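Local coordinates for protein DyP (Bjerkandera adusta, PDB 3VXJ) that is a heme-dependent dye-decolorizing peroxidase that probably uses hydrogen peroxide to oxidise dyes and phenolic compounds, and is bound here to 2,6-dimethoxyphenol, at residues A[26-31]-A[118-123]; A[30-35]-A[145-150]; A[35-40]-A[140-145]. One frame throughout, in Å; residues are numbered along the deposited sequence.

Contact 1 (A[26-31]-A[118-123])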
ATOM      1  N   PHE A  26       2.001 -13.724   3.399  1.00  8.65           N
ATOM      2  CA  PHE A  26       2.022 -13.104   4.710  1.00  8.69           C
ATOM      3  C   PHE A  26       1.586 -14.177   5.700  1.00  8.41           C
ATOM      4  O   PHE A  26       0.446 -14.653   5.650  1.00  9.27           O
ATOM      5  CB  PHE A  26       1.065 -11.916   4.741  1.00  8.79           C
ATOM      6  CG  PHE A  26       1.425 -10.813   3.770  1.00  8.97           C
ATOM      7  CD1 PHE A  26       2.150  -9.713   4.207  1.00  9.63           C
ATOM      8  CD2 PHE A  26       1.062 -10.892   2.421  1.00  9.24           C
ATOM      9  CE1 PHE A  26       2.500  -8.692   3.320  1.00 10.08           C
ATOM     10  CE2 PHE A  26       1.412  -9.876   1.526  1.00  8.20           C
ATOM     11  CZ  PHE A  26       2.130  -8.782   1.976  1.00  9.33           C
ATOM     12  N   VAL A  27       2.518 -14.608   6.546  1.00  8.56           N
ATOM     13  CA  VAL A  27       2.250 -15.660   7.528  1.00  8.75           C
ATOM     14  C   VAL A  27       2.052 -14.986   8.879  1.00  8.64           C
ATOM     15  O   VAL A  27       3.013 -14.507   9.502  1.00  9.43           O
ATOM     16  CB  VAL A  27       3.399 -16.698   7.609  1.00  8.56           C
ATOM     17  CG1 VAL A  27       3.052 -17.783   8.611  1.00 10.65           C
ATOM     18  CG2 VAL A  27       3.688 -17.323   6.236  1.00 10.88           C
ATOM     19  N   PHE A  28       0.799 -14.913   9.303  1.00  9.11           N
ATOM     20  CA  PHE A  28       0.433 -14.278  10.564  1.00  8.96           C
ATOM     21  C   PHE A  28       0.508 -15.305  11.675  1.00  9.44           C
ATOM     22  O   PHE A  28       0.036 -16.426  11.513  1.00 10.36           O
ATOM     23  CB  PHE A  28      -0.967 -13.653  10.472  1.00  9.24           C
ATOM     24  CG  PHE A  28      -1.082 -12.604   9.397  1.00  9.08           C
ATOM     25  CD1 PHE A  28      -0.703 -11.288   9.646  1.00  8.59           C
ATOM     26  CD2 PHE A  28      -1.508 -12.946   8.115  1.00 10.13           C
ATOM     27  CE1 PHE A  28      -0.785 -10.323   8.646  1.00  9.85           C
ATOM     28  CE2 PHE A  28      -1.584 -11.992   7.115  1.00 10.32           C
ATOM     29  CZ  PHE A  28      -1.224 -10.684   7.372  1.00  9.12           C
ATOM     30  N   PHE A  29       1.101 -14.926  12.799  1.00  9.22           N
ATOM     31  CA  PHE A  29       1.343 -15.886  13.860  1.00  9.37           C
ATOM     32  C   PHE A  29       1.092 -15.323  15.248  1.00 10.13           C
ATOM     33  O   PHE A  29       1.035 -14.097  15.453  1.00  9.89           O
ATOM     34  CB  PHE A  29       2.771 -16.463  13.757  1.00  9.02           C
ATOM     35  CG  PHE A  29       3.857 -15.457  14.021  1.00  9.12           C
ATOM     36  CD1 PHE A  29       4.357 -15.279  15.313  1.00  9.16           C
ATOM     37  CD2 PHE A  29       4.369 -14.666  12.994  1.00  8.47           C
ATOM     38  CE1 PHE A  29       5.340 -14.344  15.576  1.00  9.43           C
ATOM     39  CE2 PHE A  29       5.365 -13.735  13.250  1.00  9.67           C
ATOM     40  CZ  PHE A  29       5.847 -13.564  14.545  1.00 10.34           C
ATOM     41  N   GLN A  30       0.929 -16.252  16.186  1.00 10.79           N
ATOM     42  CA  GLN A  30       0.955 -15.994  17.614  1.00 11.97           C
ATOM     43  C   GLN A  30       2.182 -16.667  18.199  1.00 11.46           C
ATOM     44  O   GLN A  30       2.565 -17.756  17.760  1.00 11.62           O
ATOM     45  CB  GLN A  30      -0.241 -16.645  18.297  1.00 14.06           C
ATOM     46  CG  GLN A  30      -1.597 -16.122  17.998  1.00 18.10           C
ATOM     47  CD  GLN A  30      -2.650 -16.846  18.833  1.00 22.44           C
ATOM     48  OE1 GLN A  30      -2.445 -17.107  20.024  1.00 25.10           O
ATOM     49  NE2 GLN A  30      -3.774 -17.182  18.210  1.00 26.18           N
ATOM     50  N   VAL A  31       2.762 -16.047  19.221  1.00 10.82           N
ATOM     51  CA  VAL A  31       3.842 -16.656  19.992  1.00 11.29           C
ATOM     52  C   VAL A  31       3.243 -17.509  21.113  1.00 12.09           C
ATOM     53  O   VAL A  31       2.451 -17.016  21.908  1.00 12.73           O
ATOM     54  CB  VAL A  31       4.761 -15.575  20.611  1.00 11.01           C
ATOM     55  CG1 VAL A  31       5.827 -16.202  21.509  1.00 11.74           C
ATOM     56  CG2 VAL A  31       5.418 -14.727  19.532  1.00 11.30           C
ATOM     57  N   HIS A 118       0.344 -11.715  16.665  1.00  8.63           N
ATOM     58  CA  HIS A 118       1.579 -11.211  17.268  1.00  8.77           C
ATOM     59  C   HIS A 118       2.603 -10.708  16.261  1.00  8.48           C
ATOM     60  O   HIS A 118       3.499  -9.922  16.600  1.00  8.12           O
ATOM     61  CB  HIS A 118       2.210 -12.294  18.132  1.00  9.16           C
ATOM     62  CG  HIS A 118       1.476 -12.531  19.409  1.00  9.12           C
ATOM     63  ND1 HIS A 118       1.718 -13.618  20.219  1.00 11.53           N
ATOM     64  CD2 HIS A 118       0.481 -11.833  20.003  1.00 10.53           C
ATOM     65  CE1 HIS A 118       0.918 -13.570  21.266  1.00 11.68           C
ATOM     66  NE2 HIS A 118       0.157 -12.495  21.161  1.00 11.03           N
ATOM     67  N   GLY A 119       2.492 -11.169  15.025  1.00  8.10           N
ATOM     68  CA  GLY A 119       3.446 -10.751  14.019  1.00  8.49           C
ATOM     69  C   GLY A 119       3.138 -11.329  12.666  1.00  7.91           C
ATOM     70  O   GLY A 119       2.167 -12.074  12.493  1.00  8.17           O
ATOM     71  N   VAL A 120       3.986 -10.979  11.707  1.00  8.19           N
ATOM     72  CA  VAL A 120       3.854 -11.453  10.340  1.00  8.33           C
ATOM     73  C   VAL A 120       5.230 -11.692   9.717  1.00  8.35           C
ATOM     74  O   VAL A 120       6.125 -10.835   9.812  1.00  8.13           O
ATOM     75  CB  VAL A 120       2.987 -10.470   9.483  1.00  8.43           C
ATOM     76  CG1 VAL A 120       3.599  -9.053   9.417  1.00  9.46           C
ATOM     77  CG2 VAL A 120       2.727 -11.050   8.099  1.00  9.05           C
ATOM     78  N   PHE A 121       5.395 -12.863   9.104  1.00  8.85           N
ATOM     79  CA  PHE A 121       6.520 -13.114   8.216  1.00  9.19           C
ATOM     80  C   PHE A 121       6.051 -12.774   6.806  1.00  9.23           C
ATOM     81  O   PHE A 121       5.006 -13.265   6.375  1.00  9.92           O
ATOM     82  CB  PHE A 121       6.935 -14.589   8.208  1.00  9.74           C
ATOM     83  CG  PHE A 121       7.540 -15.083   9.494  1.00  9.53           C
ATOM     84  CD1 PHE A 121       8.922 -15.102   9.667  1.00  9.95           C
ATOM     85  CD2 PHE A 121       6.735 -15.599  10.503  1.00  9.59           C
ATOM     86  CE1 PHE A 121       9.490 -15.586  10.846  1.00 11.37           C
ATOM     87  CE2 PHE A 121       7.286 -16.089  11.685  1.00 10.33           C
ATOM     88  CZ  PHE A 121       8.669 -16.088  11.857  1.00 10.44           C
ATOM     89  N   LEU A 122       6.797 -11.925   6.110  1.00  9.51           N
ATOM     90  CA  LEU A 122       6.534 -11.622   4.703  1.00 10.15           C
ATOM     91  C   LEU A 122       7.545 -12.388   3.889  1.00  9.73           C
ATOM     92  O   LEU A 122       8.742 -12.177   4.048  1.00  9.63           O
ATOM     93  CB  LEU A 122       6.729 -10.132   4.400  1.00 11.76           C
ATOM     94  CG  LEU A 122       6.002  -9.009   5.122  1.00 14.12           C
ATOM     95  CD1 LEU A 122       6.588  -8.755   6.509  1.00 14.90           C
ATOM     96  CD2 LEU A 122       6.118  -7.765   4.260  1.00 16.05           C
ATOM     97  N   ILE A 123       7.056 -13.246   3.002  1.00  9.24           N
ATOM     98  CA  ILE A 123       7.927 -14.075   2.177  1.00  9.14           C
ATOM     99  C   ILE A 123       7.682 -13.713   0.722  1.00  8.98           C
ATOM    100  O   ILE A 123       6.558 -13.866   0.236  1.00  8.99           O
ATOM    101  CB  ILE A 123       7.642 -15.591   2.359  1.00  9.52           C
ATOM    102  CG1 ILE A 123       7.687 -15.999   3.834  1.00 10.70           C
ATOM    103  CG2 ILE A 123       8.631 -16.426   1.523  1.00  9.99           C
ATOM    104  CD1 ILE A 123       7.038 -17.344   4.132  1.00 13.52           C
TER

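Contact 2 (A[30-35]-A[145-150])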
ATOM      1  N   GLN A  30       0.929 -16.252  16.186  1.00 10.79           N
ATOM      2  CA  GLN A  30       0.955 -15.994  17.614  1.00 11.97           C
ATOM      3  C   GLN A  30       2.182 -16.667  18.199  1.00 11.46           C
ATOM      4  O   GLN A  30       2.565 -17.756  17.760  1.00 11.62           O
ATOM      5  CB  GLN A  30      -0.241 -16.645  18.297  1.00 14.06           C
ATOM      6  CG  GLN A  30      -1.597 -16.122  17.998  1.00 18.10           C
ATOM      7  CD  GLN A  30      -2.650 -16.846  18.833  1.00 22.44           C
ATOM      8  OE1 GLN A  30      -2.445 -17.107  20.024  1.00 25.10           O
ATOM      9  NE2 GLN A  30      -3.774 -17.182  18.210  1.00 26.18           N
ATOM     10  N   VAL A  31       2.762 -16.047  19.221  1.00 10.82           N
ATOM     11  CA  VAL A  31       3.842 -16.656  19.992  1.00 11.29           C
ATOM     12  C   VAL A  31       3.243 -17.509  21.113  1.00 12.09           C
ATOM     13  O   VAL A  31       2.451 -17.016  21.908  1.00 12.73           O
ATOM     14  CB  VAL A  31       4.761 -15.575  20.611  1.00 11.01           C
ATOM     15  CG1 VAL A  31       5.827 -16.202  21.509  1.00 11.74           C
ATOM     16  CG2 VAL A  31       5.418 -14.727  19.532  1.00 11.30           C
ATOM     17  N   ASN A  32       3.632 -18.782  21.164  1.00 12.56           N
ATOM     18  CA  ASN A  32       3.183 -19.694  22.221  1.00 13.61           C
ATOM     19  C   ASN A  32       4.151 -19.782  23.392  1.00 14.28           C
ATOM     20  O   ASN A  32       3.740 -20.015  24.521  1.00 14.94           O
ATOM     21  CB  ASN A  32       2.965 -21.102  21.666  1.00 14.48           C
ATOM     22  CG  ASN A  32       1.907 -21.151  20.587  1.00 13.96           C
ATOM     23  OD1 ASN A  32       0.842 -20.540  20.705  1.00 16.45           O
ATOM     24  ND2 ASN A  32       2.187 -21.898  19.530  1.00 15.47           N
ATOM     25  N   ASP A  33       5.439 -19.601  23.110  1.00 14.00           N
ATOM     26  CA  ASP A  33       6.503 -19.818  24.085  1.00 14.78           C
ATOM     27  C   ASP A  33       7.586 -18.797  23.752  1.00 13.89           C
ATOM     28  O   ASP A  33       8.286 -18.941  22.752  1.00 13.27           O
ATOM     29  CB  ASP A  33       7.009 -21.272  23.951  1.00 15.93           C
ATOM     30  CG  ASP A  33       8.089 -21.657  24.965  1.00 18.71           C
ATOM     31  OD1 ASP A  33       8.951 -20.837  25.335  1.00 18.02           O
ATOM     32  OD2 ASP A  33       8.098 -22.842  25.367  1.00 24.04           O
ATOM     33  N   ALA A  34       7.701 -17.758  24.577  1.00 13.58           N
ATOM     34  CA  ALA A  34       8.653 -16.666  24.333  1.00 13.47           C
ATOM     35  C   ALA A  34      10.106 -17.134  24.277  1.00 13.38           C
ATOM     36  O   ALA A  34      10.846 -16.749  23.374  1.00 12.66           O
ATOM     37  CB  ALA A  34       8.485 -15.555  25.366  1.00 13.74           C
ATOM     38  N   THR A  35      10.511 -17.974  25.222  1.00 13.87           N
ATOM     39  CA  THR A  35      11.906 -18.427  25.276  1.00 14.78           C
ATOM     40  C   THR A  35      12.266 -19.219  24.024  1.00 13.99           C
ATOM     41  O   THR A  35      13.313 -18.981  23.418  1.00 13.96           O
ATOM     42  CB  THR A  35      12.193 -19.243  26.554  1.00 15.90           C
ATOM     43  OG1 THR A  35      11.913 -18.433  27.703  1.00 18.31           O
ATOM     44  CG2 THR A  35      13.658 -19.685  26.610  1.00 17.56           C
ATOM     45  N   SER A 145       6.747 -23.145  19.017  1.00 14.17           N
ATOM     46  CA  SER A 145       6.921 -21.832  19.654  1.00 13.34           C
ATOM     47  C   SER A 145       5.964 -20.795  19.068  1.00 12.55           C
ATOM     48  O   SER A 145       5.720 -19.761  19.681  1.00 12.16           O
ATOM     49  CB  SER A 145       8.370 -21.332  19.576  1.00 13.56           C
ATOM     50  OG  SER A 145       8.713 -20.854  18.279  1.00 13.87           O
ATOM     51  N   ILE A 146       5.435 -21.088  17.881  1.00 12.35           N
ATOM     52  CA  ILE A 146       4.417 -20.253  17.242  1.00 12.75           C
ATOM     53  C   ILE A 146       3.223 -21.076  16.772  1.00 12.70           C
ATOM     54  O   ILE A 146       3.313 -22.299  16.600  1.00 13.36           O
ATOM     55  CB  ILE A 146       4.960 -19.440  16.022  1.00 12.29           C
ATOM     56  CG1 ILE A 146       5.341 -20.362  14.854  1.00 12.44           C
ATOM     57  CG2 ILE A 146       6.101 -18.503  16.444  1.00 12.42           C
ATOM     58  CD1 ILE A 146       5.782 -19.626  13.596  1.00 13.25           C
ATOM     59  N   THR A 147       2.101 -20.387  16.590  1.00 13.03           N
ATOM     60  CA  THR A 147       0.963 -20.929  15.858  1.00 13.44           C
ATOM     61  C   THR A 147       0.729 -20.006  14.673  1.00 12.79           C
ATOM     62  O   THR A 147       0.623 -18.782  14.825  1.00 12.27           O
ATOM     63  CB  THR A 147      -0.309 -21.014  16.727  1.00 13.71           C
ATOM     64  OG1 THR A 147      -0.094 -21.951  17.789  1.00 15.69           O
ATOM     65  CG2 THR A 147      -1.511 -21.477  15.906  1.00 15.40           C
ATOM     66  N   GLN A 148       0.675 -20.592  13.487  1.00 13.06           N
ATOM     67  CA  GLN A 148       0.371 -19.849  12.281  1.00 13.86           C
ATOM     68  C   GLN A 148      -1.150 -19.743  12.187  1.00 14.28           C
ATOM     69  O   GLN A 148      -1.842 -20.742  11.959  1.00 15.87           O
ATOM     70  CB  GLN A 148       0.999 -20.543  11.071  1.00 13.92           C
ATOM     71  CG  GLN A 148       2.534 -20.544  11.136  1.00 15.71           C
ATOM     72  CD  GLN A 148       3.198 -21.449  10.116  1.00 17.47           C
ATOM     73  OE1 GLN A 148       2.775 -21.527   8.962  1.00 19.09           O
ATOM     74  NE2 GLN A 148       4.260 -22.126  10.539  1.00 19.28           N
ATOM     75  N   VAL A 149      -1.663 -18.537  12.421  1.00 13.67           N
ATOM     76  CA  VAL A 149      -3.108 -18.311  12.544  1.00 14.16           C
ATOM     77  C   VAL A 149      -3.786 -18.012  11.207  1.00 14.23           C
ATOM     78  O   VAL A 149      -5.004 -18.183  11.066  1.00 15.36           O
ATOM     79  CB  VAL A 149      -3.445 -17.218  13.606  1.00 13.86           C
ATOM     80  CG1 VAL A 149      -2.993 -17.673  14.995  1.00 14.23           C
ATOM     81  CG2 VAL A 149      -2.812 -15.865  13.255  1.00 14.14           C
ATOM     82  N   GLN A 150      -2.992 -17.566  10.232  1.00 13.57           N
ATOM     83  CA  GLN A 150      -3.490 -17.290   8.885  1.00 13.54           C
ATOM     84  C   GLN A 150      -2.323 -17.041   7.954  1.00 12.51           C
ATOM     85  O   GLN A 150      -1.327 -16.435   8.347  1.00 11.96           O
ATOM     86  CB  GLN A 150      -4.406 -16.059   8.895  1.00 13.81           C
ATOM     87  CG  GLN A 150      -4.906 -15.578   7.531  1.00 17.00           C
ATOM     88  CD  GLN A 150      -5.935 -16.501   6.925  1.00 19.34           C
ATOM     89  OE1 GLN A 150      -5.600 -17.564   6.403  1.00 22.69           O
ATOM     90  NE2 GLN A 150      -7.199 -16.100   6.981  1.00 21.56           N
TER

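Contact 3 (A[35-40]-A[140-145])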
ATOM      1  N   THR A  35      10.511 -17.974  25.222  1.00 13.87           N
ATOM      2  CA  THR A  35      11.906 -18.427  25.276  1.00 14.78           C
ATOM      3  C   THR A  35      12.266 -19.219  24.024  1.00 13.99           C
ATOM      4  O   THR A  35      13.313 -18.981  23.418  1.00 13.96           O
ATOM      5  CB  THR A  35      12.193 -19.243  26.554  1.00 15.90           C
ATOM      6  OG1 THR A  35      11.913 -18.433  27.703  1.00 18.31           O
ATOM      7  CG2 THR A  35      13.658 -19.685  26.610  1.00 17.56           C
ATOM      8  N   SER A  36      11.384 -20.134  23.625  1.00 13.61           N
ATOM      9  CA  SER A  36      11.622 -20.954  22.442  1.00 13.72           C
ATOM     10  C   SER A  36      11.563 -20.128  21.155  1.00 12.38           C
ATOM     11  O   SER A  36      12.350 -20.355  20.235  1.00 12.75           O
ATOM     12  CB  SER A  36      10.653 -22.134  22.402  1.00 14.21           C
ATOM     13  OG  SER A  36      10.802 -22.928  23.569  1.00 18.57           O
ATOM     14  N   PHE A  37      10.654 -19.158  21.102  1.00 11.87           N
ATOM     15  CA  PHE A  37      10.585 -18.246  19.967  1.00 11.23           C
ATOM     16  C   PHE A  37      11.877 -17.446  19.788  1.00 11.49           C
ATOM     17  O   PHE A  37      12.374 -17.309  18.670  1.00 11.84           O
ATOM     18  CB  PHE A  37       9.396 -17.288  20.090  1.00 10.73           C
ATOM     19  CG  PHE A  37       9.285 -16.342  18.938  1.00 11.01           C
ATOM     20  CD1 PHE A  37       8.602 -16.717  17.787  1.00 12.17           C
ATOM     21  CD2 PHE A  37       9.897 -15.092  18.985  1.00 10.80           C
ATOM     22  CE1 PHE A  37       8.508 -15.841  16.706  1.00 12.36           C
ATOM     23  CE2 PHE A  37       9.811 -14.219  17.909  1.00 10.52           C
ATOM     24  CZ  PHE A  37       9.106 -14.595  16.777  1.00 11.11           C
ATOM     25  N   LYS A  38      12.409 -16.923  20.890  1.00 11.84           N
ATOM     26  CA  LYS A  38      13.595 -16.080  20.846  1.00 12.04           C
ATOM     27  C   LYS A  38      14.831 -16.821  20.348  1.00 12.86           C
ATOM     28  O   LYS A  38      15.574 -16.283  19.539  1.00 12.40           O
ATOM     29  CB  LYS A  38      13.852 -15.441  22.209  1.00 12.31           C
ATOM     30  CG  LYS A  38      12.821 -14.372  22.555  1.00 12.34           C
ATOM     31  CD  LYS A  38      13.052 -13.780  23.916  1.00 14.22           C
ATOM     32  CE  LYS A  38      11.933 -12.810  24.233  1.00 16.02           C
ATOM     33  NZ  LYS A  38      12.302 -11.876  25.315  1.00 20.96           N
ATOM     34  N   THR A  39      15.048 -18.057  20.798  1.00 11.38           N
ATOM     35  CA  THR A  39      16.179 -18.821  20.295  1.00 12.49           C
ATOM     36  C   THR A  39      15.975 -19.210  18.827  1.00 12.64           C
ATOM     37  O   THR A  39      16.917 -19.136  18.031  1.00 13.10           O
ATOM     38  CB  THR A  39      16.539 -20.028  21.198  1.00 12.55           C
ATOM     39  OG1 THR A  39      17.659 -20.730  20.637  1.00 13.60           O
ATOM     40  CG2 THR A  39      15.357 -20.991  21.371  1.00 13.68           C
ATOM     41  N   ALA A  40      14.752 -19.592  18.461  1.00 12.54           N
ATOM     42  CA  ALA A  40      14.443 -19.837  17.045  1.00 13.12           C
ATOM     43  C   ALA A  40      14.723 -18.587  16.196  1.00 12.74           C
ATOM     44  O   ALA A  40      15.244 -18.691  15.089  1.00 13.02           O
ATOM     45  CB  ALA A  40      13.003 -20.298  16.875  1.00 13.56           C
ATOM     46  N   SER A 140       9.675 -25.576  10.587  1.00 15.34           N
ATOM     47  CA  SER A 140      10.778 -26.408  11.070  1.00 16.33           C
ATOM     48  C   SER A 140      11.640 -25.683  12.104  1.00 15.89           C
ATOM     49  O   SER A 140      12.056 -26.272  13.103  1.00 17.17           O
ATOM     50  CB  SER A 140      11.645 -26.877   9.897  1.00 16.70           C
ATOM     51  OG  SER A 140      12.697 -27.719  10.344  1.00 20.74           O
ATOM     52  N   THR A 141      11.905 -24.403  11.864  1.00 14.42           N
ATOM     53  CA  THR A 141      12.771 -23.621  12.742  1.00 14.63           C
ATOM     54  C   THR A 141      12.061 -23.202  14.031  1.00 14.15           C
ATOM     55  O   THR A 141      12.620 -23.307  15.124  1.00 14.69           O
ATOM     56  CB  THR A 141      13.340 -22.394  11.994  1.00 14.37           C
ATOM     57  OG1 THR A 141      14.107 -22.851  10.868  1.00 16.61           O
ATOM     58  CG2 THR A 141      14.240 -21.559  12.902  1.00 15.51           C
ATOM     59  N   PHE A 142      10.821 -22.735  13.906  1.00 13.40           N
ATOM     60  CA  PHE A 142      10.085 -22.226  15.064  1.00 13.49           C
ATOM     61  C   PHE A 142       9.286 -23.293  15.790  1.00 14.07           C
ATOM     62  O   PHE A 142       9.062 -23.175  16.996  1.00 14.39           O
ATOM     63  CB  PHE A 142       9.204 -21.036  14.671  1.00 12.92           C
ATOM     64  CG  PHE A 142       9.993 -19.802  14.339  1.00 12.02           C
ATOM     65  CD1 PHE A 142      10.251 -18.847  15.316  1.00 11.59           C
ATOM     66  CD2 PHE A 142      10.505 -19.608  13.061  1.00 11.71           C
ATOM     67  CE1 PHE A 142      11.006 -17.713  15.022  1.00 12.25           C
ATOM     68  CE2 PHE A 142      11.257 -18.472  12.753  1.00 11.50           C
ATOM     69  CZ  PHE A 142      11.512 -17.528  13.742  1.00 11.82           C
ATOM     70  N   GLY A 143       8.852 -24.320  15.063  1.00 14.55           N
ATOM     71  CA  GLY A 143       8.085 -25.410  15.660  1.00 15.43           C
ATOM     72  C   GLY A 143       6.876 -24.900  16.418  1.00 15.41           C
ATOM     73  O   GLY A 143       6.207 -23.960  15.980  1.00 15.46           O
ATOM     74  N   SER A 144       6.627 -25.502  17.579  1.00 16.00           N
ATOM     75  CA  SER A 144       5.465 -25.155  18.392  1.00 16.15           C
ATOM     76  C   SER A 144       5.621 -23.849  19.181  1.00 15.10           C
ATOM     77  O   SER A 144       4.715 -23.477  19.924  1.00 15.54           O
ATOM     78  CB  SER A 144       5.127 -26.304  19.343  1.00 17.14           C
ATOM     79  OG  SER A 144       6.189 -26.521  20.243  1.00 19.78           O
ATOM     80  N   SER A 145       6.747 -23.145  19.017  1.00 14.17           N
ATOM     81  CA  SER A 145       6.921 -21.832  19.654  1.00 13.34           C
ATOM     82  C   SER A 145       5.964 -20.795  19.068  1.00 12.55           C
ATOM     83  O   SER A 145       5.720 -19.761  19.681  1.00 12.16           O
ATOM     84  CB  SER A 145       8.370 -21.332  19.576  1.00 13.56           C
ATOM     85  OG  SER A 145       8.713 -20.854  18.279  1.00 13.87           O
TER

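Contact 1 (A[26-31]-A[118-123])
Gly119 covers one face of the Phe29 ring: its CA stands 4.0 Å from the Phe29 ring centroid, 28° off the normal, a CH-pi contact. Val27 O and Val31 CG2 lie at the edge of this ring, and Phe29 CE2 meets Phe121 CE2 obliquely at 3.4 Å, the ring planes 42° apart. Phe29 CG sits over its own backbone, between N and the carbonyl carbon (chi1 67°), and the far ring atoms CD2, CE2 and CZ reach Gly119. Over one face of the Phe28 ring, offset to the rim, lies Val120 CG2, 3.6 Å from Phe28 CE1. Val31 N donates to His118 ND1 at 2.8 Å, approaching near the ring edge but tilted from the ring plane.

Phe29 O takes two donors, His118 N at 2.8 Å and Gly119 N at 3.3 Å, the signature of a classic beta bulge. Val27 and Phe121 form an antiparallel hydrogen-bonded pair, Val27 N to Phe121 O at 2.8 Å and Phe121 N to Val27 O at 2.9 Å.

Strand 23-31 runs between strands 119-125 and 146-155. Phe121 and Ile123 pack on helix 128-142, while on the other face Phe26 and Phe28 meet Phe220 of strand 216-225, which belongs to the second four-stranded sheet.

Contact 2 (A[30-35]-A[145-150])
The antiparallel ladder of strands 23-31 and 146-155 ends where Gln30 and Asn32 meet Ser145 and Thr147. Gln30 and Thr147 are a hydrogen-bonded pair: Gln30 N reaches Thr147 O at 2.9 Å, and Thr147 N returns the bond to Gln30 O. Next comes the non-hydrogen-bonded pair Val31 and Ile146, where Ile146 CA makes a CA-H...O contact of 3.2 Å with Gln30 O.

Beyond the last bridge Ser145 O continues the bonding, accepting Asn32 N at 2.7 Å from 42° above its carbonyl plane; Asp33 N adds a weak bond to the same oxygen. The Asn32 side chain crosses that of Thr147 at about a right angle, and its ND2 donates to Thr147 OG1 at 2.9 Å, with OG1 close to the amide plane and an N-H...O angle of 162°. ND2 also bonds Ser144 O, and two acceptors on one amide nitrogen should fix the rotation of the group.

Strand 146-155 is the edge strand of this ferredoxin-like sheet; the inner strand 23-31 leads into helix 34-48, N-capped by Asp33 through OD1 to Ser36 N. At the other end the Gln30 side chain, extended beyond CG, crosses Val149, its NE2 3.3 Å from Val149 CG1. Val149 and Gln150 both face Phe28 in a classic beta bulge, their backbones bonding to it.

Contact 3 (A[35-40]-A[140-145])
Phe37 and Phe142 bring their rings together where helix 34-48 packs beside the end of helix 128-142, the two helices that lie on one side of the four-stranded sheet in this ferredoxin-like unit. Phe37 CE1 touches Phe142 CE1 at 3.5 Å, and the planes are 38° apart, so the pair is oblique, neither stacked nor edge-to-face. The two rings leave their helices by different first torsions: Phe37 CG is anti to the backbone N (chi1 -180°), whereas Phe142 CG is anti to the carbonyl carbon, beside the backbone N (chi1 -70°).

The CB of Ala40 is wedged between ring and backbone, 3.5 Å from Phe142 CD1 and equally close, 3.5 Å, to Thr141 O. Thr141 adds its methyl, CG2 lying 3.7 Å from Ala40 O, while its OG1 turns back to bond Asp137 O within its own helix. The Phe142 ring also meets Phe121 of strand 119-125 and Tyr44 of helix 34-48, both edge-to-face, which places it in a buried seam between helices and sheet. An alanine in place of Phe142 would probably open a gap beside Phe37 CE1 and Ala40 CB and take from Phe121 and Tyr44 the edge-to-face partner they share.

After Gly143, which leaves helical geometry with a positive phi, the chain turns back and sets Ser145 against the start of helix 34-48. Ser145 CB lies 3.7 Å from Ser36 CB and 3.5 Å from Phe37 N. The first torsion of Ser145 puts OG between its own backbone N and carbonyl carbon; from there OG lies at the edge of the Phe142 ring and donates to Phe142 O at 2.7 Å, joining Ser145 N, 3.1 Å from Phe142 O, on the same face of that carbonyl.

All three contacts belong to the DyP dimeric alpha+beta barrel domain. Contacts 1 and 2 share Gln30 and Val31 and flank strand 23-31, binding it to 119-125 and 146-155, their centres 9 Å apart. Contact 3 lies on the helices beyond, 34-48 and 128-142, centred 8 Å from contact 2 and 13 Å from contact 1. Along the chain it is nested within the loop that contact 2 closes, whereas its segments alternate with those of contact 1. Phe37 packs on Phe29 and Ile146, tying helix to sheet. Together they build one sheet-and-helix layer; contacts 2 and 3 lie away from the heme site, whereas the Phe26 side chain of contact 1 is about 13 Å from the heme.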